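Local atomic coordinates of flagellar biosynthetic protein FliP (Thermotoga maritima MSB8, PDB entry 5H72), a protein that probably takes part in the flagellum-specific protein export system as a membrane component of the type III export gate, here represented by its periplasmic domain. Residues Glu31-Glu36 / Ala66-Ala71. Residues are numbered along the deposited sequence; the frame is centred on the assembly and turned at random.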
ATOM      1  N   GLU A  31       5.756  -6.750  11.940  1.00 31.48           N
ATOM      2  CA  GLU A  31       6.982  -7.556  11.926  1.00 32.55           C
ATOM      3  C   GLU A  31       7.895  -7.238  10.740  1.00 31.28           C
ATOM      4  O   GLU A  31       9.110  -7.182  10.911  1.00 29.53           O
ATOM      5  CB  GLU A  31       6.647  -9.060  11.935  1.00 32.25           C
ATOM      6  CG  GLU A  31       6.190  -9.599  13.293  1.00 33.41           C
ATOM      7  CD  GLU A  31       5.868 -11.103  13.275  1.00 44.75           C
ATOM      8  OE1 GLU A  31       5.944 -11.731  12.190  1.00 41.08           O
ATOM      9  OE2 GLU A  31       5.540 -11.660  14.353  1.00 44.74           O
ATOM     10  N   PHE A  32       7.342  -7.011   9.545  1.00 29.27           N
ATOM     11  CA  PHE A  32       8.236  -6.720   8.425  1.00 32.35           C
ATOM     12  C   PHE A  32       8.665  -5.247   8.425  1.00 31.59           C
ATOM     13  O   PHE A  32       9.766  -4.938   7.982  1.00 30.65           O
ATOM     14  CB  PHE A  32       7.641  -7.187   7.058  1.00 30.23           C
ATOM     15  CG  PHE A  32       6.677  -6.244   6.381  1.00 33.84           C
ATOM     16  CD1 PHE A  32       7.081  -5.005   5.895  1.00 35.47           C
ATOM     17  CD2 PHE A  32       5.379  -6.658   6.117  1.00 39.85           C
ATOM     18  CE1 PHE A  32       6.197  -4.167   5.246  1.00 35.62           C
ATOM     19  CE2 PHE A  32       4.478  -5.824   5.451  1.00 42.99           C
ATOM     20  CZ  PHE A  32       4.892  -4.572   5.018  1.00 42.31           C
ATOM     21  N   MET A  33       7.836  -4.350   8.949  1.00 28.07           N
ATOM     22  CA  MET A  33       8.272  -2.967   9.118  1.00 30.63           C
ATOM     23  C   MET A  33       9.446  -2.928  10.089  1.00 31.46           C
ATOM     24  O   MET A  33      10.488  -2.331   9.800  1.00 31.03           O
ATOM     25  CB  MET A  33       7.124  -2.076   9.616  1.00 27.28           C
ATOM     26  CG  MET A  33       6.070  -1.792   8.558  1.00 28.80           C
ATOM     27  SD  MET A  33       4.901  -0.483   8.987  1.00 28.83           S
ATOM     28  CE  MET A  33       4.173  -1.114  10.498  1.00 29.61           C
ATOM     29  N   ILE A  34       9.278  -3.594  11.226  1.00 29.29           N
ATOM     30  CA  ILE A  34      10.332  -3.665  12.227  1.00 32.19           C
ATOM     31  C   ILE A  34      11.607  -4.303  11.661  1.00 30.12           C
ATOM     32  O   ILE A  34      12.707  -3.791  11.861  1.00 31.47           O
ATOM     33  CB  ILE A  34       9.847  -4.432  13.468  1.00 32.86           C
ATOM     34  CG1 ILE A  34       8.880  -3.554  14.264  1.00 28.06           C
ATOM     35  CG2 ILE A  34      11.019  -4.864  14.340  1.00 32.23           C
ATOM     36  CD1 ILE A  34       8.091  -4.299  15.310  1.00 32.87           C
ATOM     37  N   ASN A  35      11.459  -5.401  10.932  1.00 32.53           N
ATOM     38  CA  ASN A  35      12.612  -6.076  10.337  1.00 30.26           C
ATOM     39  C   ASN A  35      13.356  -5.182   9.348  1.00 35.44           C
ATOM     40  O   ASN A  35      14.585  -5.142   9.348  1.00 34.15           O
ATOM     41  CB  ASN A  35      12.170  -7.361   9.651  1.00 30.85           C
ATOM     42  CG  ASN A  35      13.333  -8.164   9.098  1.00 38.99           C
ATOM     43  OD1 ASN A  35      13.461  -8.336   7.889  1.00 47.29           O
ATOM     44  ND2 ASN A  35      14.183  -8.667   9.983  1.00 42.65           N
ATOM     45  N   GLU A  36      12.608  -4.457   8.514  1.00 34.33           N
ATOM     46  CA  GLU A  36      13.190  -3.525   7.544  1.00 32.63           C
ATOM     47  C   GLU A  36      13.963  -2.420   8.254  1.00 35.50           C
ATOM     48  O   GLU A  36      15.034  -2.015   7.808  1.00 33.07           O
ATOM     49  CB  GLU A  36      12.105  -2.898   6.657  1.00 31.85           C
ATOM     50  CG  GLU A  36      11.700  -3.744   5.461  1.00 34.62           C
ATOM     51  CD  GLU A  36      12.810  -3.865   4.420  1.00 38.23           C
ATOM     52  OE1 GLU A  36      13.191  -2.838   3.819  1.00 33.95           O
ATOM     53  OE2 GLU A  36      13.299  -4.993   4.203  1.00 39.29           O
ATOM     54  N   ALA A  66       1.075   4.490  14.699  1.00 34.96           N
ATOM     55  CA  ALA A  66       1.125   5.917  14.358  1.00 38.96           C
ATOM     56  C   ALA A  66       2.552   6.448  14.327  1.00 39.88           C
ATOM     57  O   ALA A  66       2.828   7.482  13.705  1.00 45.35           O
ATOM     58  CB  ALA A  66       0.290   6.732  15.339  1.00 36.01           C
ATOM     59  N   VAL A  67       3.451   5.743  15.006  1.00 32.27           N
ATOM     60  CA  VAL A  67       4.860   6.077  15.018  1.00 32.26           C
ATOM     61  C   VAL A  67       5.624   5.143  14.095  1.00 31.94           C
ATOM     62  O   VAL A  67       6.470   5.573  13.306  1.00 32.50           O
ATOM     63  CB  VAL A  67       5.457   5.965  16.458  1.00 39.03           C
ATOM     64  CG1 VAL A  67       6.971   6.013  16.432  1.00 33.96           C
ATOM     65  CG2 VAL A  67       4.891   7.052  17.355  1.00 40.29           C
ATOM     66  N   LEU A  68       5.325   3.853  14.207  1.00 30.83           N
ATOM     67  CA  LEU A  68       6.068   2.824  13.484  1.00 31.72           C
ATOM     68  C   LEU A  68       5.953   2.992  11.967  1.00 31.51           C
ATOM     69  O   LEU A  68       6.948   2.952  11.258  1.00 30.65           O
ATOM     70  CB  LEU A  68       5.587   1.435  13.902  1.00 30.28           C
ATOM     71  CG  LEU A  68       6.370   0.209  13.412  1.00 33.15           C
ATOM     72  CD1 LEU A  68       7.836   0.273  13.845  1.00 32.79           C
ATOM     73  CD2 LEU A  68       5.715  -1.070  13.922  1.00 32.26           C
ATOM     74  N   ILE A  69       4.741   3.209  11.475  1.00 30.84           N
ATOM     75  CA  ILE A  69       4.528   3.302  10.035  1.00 30.76           C
ATOM     76  C   ILE A  69       5.235   4.512   9.405  1.00 31.85           C
ATOM     77  O   ILE A  69       5.912   4.348   8.391  1.00 32.10           O
ATOM     78  CB  ILE A  69       3.008   3.319   9.701  1.00 30.66           C
ATOM     79  CG1 ILE A  69       2.381   1.996  10.128  1.00 29.65           C
ATOM     80  CG2 ILE A  69       2.788   3.536   8.217  1.00 28.71           C
ATOM     81  CD1 ILE A  69       0.897   1.977  10.013  1.00 31.42           C
ATOM     82  N   PRO A  70       5.105   5.723   9.995  1.00 33.64           N
ATOM     83  CA  PRO A  70       5.874   6.830   9.409  1.00 34.13           C
ATOM     84  C   PRO A  70       7.393   6.623   9.466  1.00 35.04           C
ATOM     85  O   PRO A  70       8.093   7.002   8.523  1.00 37.54           O
ATOM     86  CB  PRO A  70       5.463   8.035  10.264  1.00 34.28           C
ATOM     87  CG  PRO A  70       4.167   7.675  10.845  1.00 34.84           C
ATOM     88  CD  PRO A  70       4.212   6.196  11.071  1.00 31.62           C
ATOM     89  N   ALA A  71       7.897   6.029  10.547  1.00 33.01           N
ATOM     90  CA  ALA A  71       9.332   5.758  10.656  1.00 33.61           C
ATOM     91  C   ALA A  71       9.766   4.792   9.566  1.00 30.79           C
ATOM     92  O   ALA A  71      10.829   4.951   8.964  1.00 32.48           O
ATOM     93  CB  ALA A  71       9.673   5.200  12.029  1.00 29.40           C
TER
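Segments 31-36 and 66-71 come nearest at Met33 and Ile69, their CA atoms 7.4 Å apart where the two segment axes pass at 10.0 Å and cross at 52°. At that spacing two helices meet through side chains, and here all the touching groups are apolar. Met33 points toward segment 66-71: CG lies anti to the carbonyl carbon, chi2 is extended, and the bend at chi3 (-59°) brings the terminal methyl against both Leu68 and Ile69. CE lies 3.6 Å from Ile69 CG1 and 3.8 Å from Leu68 CD2, while the sulfur, SD, rests 3.7 Å from the same CG1 of Ile69. Leu68 answers from the other helix. With CG anti to the backbone N (chi1 -171°), its isobutyl group extends toward segment 31-36 and serves two partners, CD2 meeting the methionine methyl and CD1 and CD2 of Leu68 both lying 4.0 Å from Ile34 CG1. The Ile34 and Leu68 side chains cross at about a right angle. An alanine in place of Met33, without SD and CE, would probably open a gap beside Leu68 CD2 and Ile69 CG1. The contact joins helix 17-39 to helix 65-80 close to the centre of this all-helical periplasmic domain. Phe72 adds to the packing around Met33, and Ile60 to that around Ile34. Another face of helix 65-80 packs on helix 43-52, whose Val46 and Leu49 touch Ala71, while Phe32 and Glu36 pack against Glu36 and Phe32 of a second subunit.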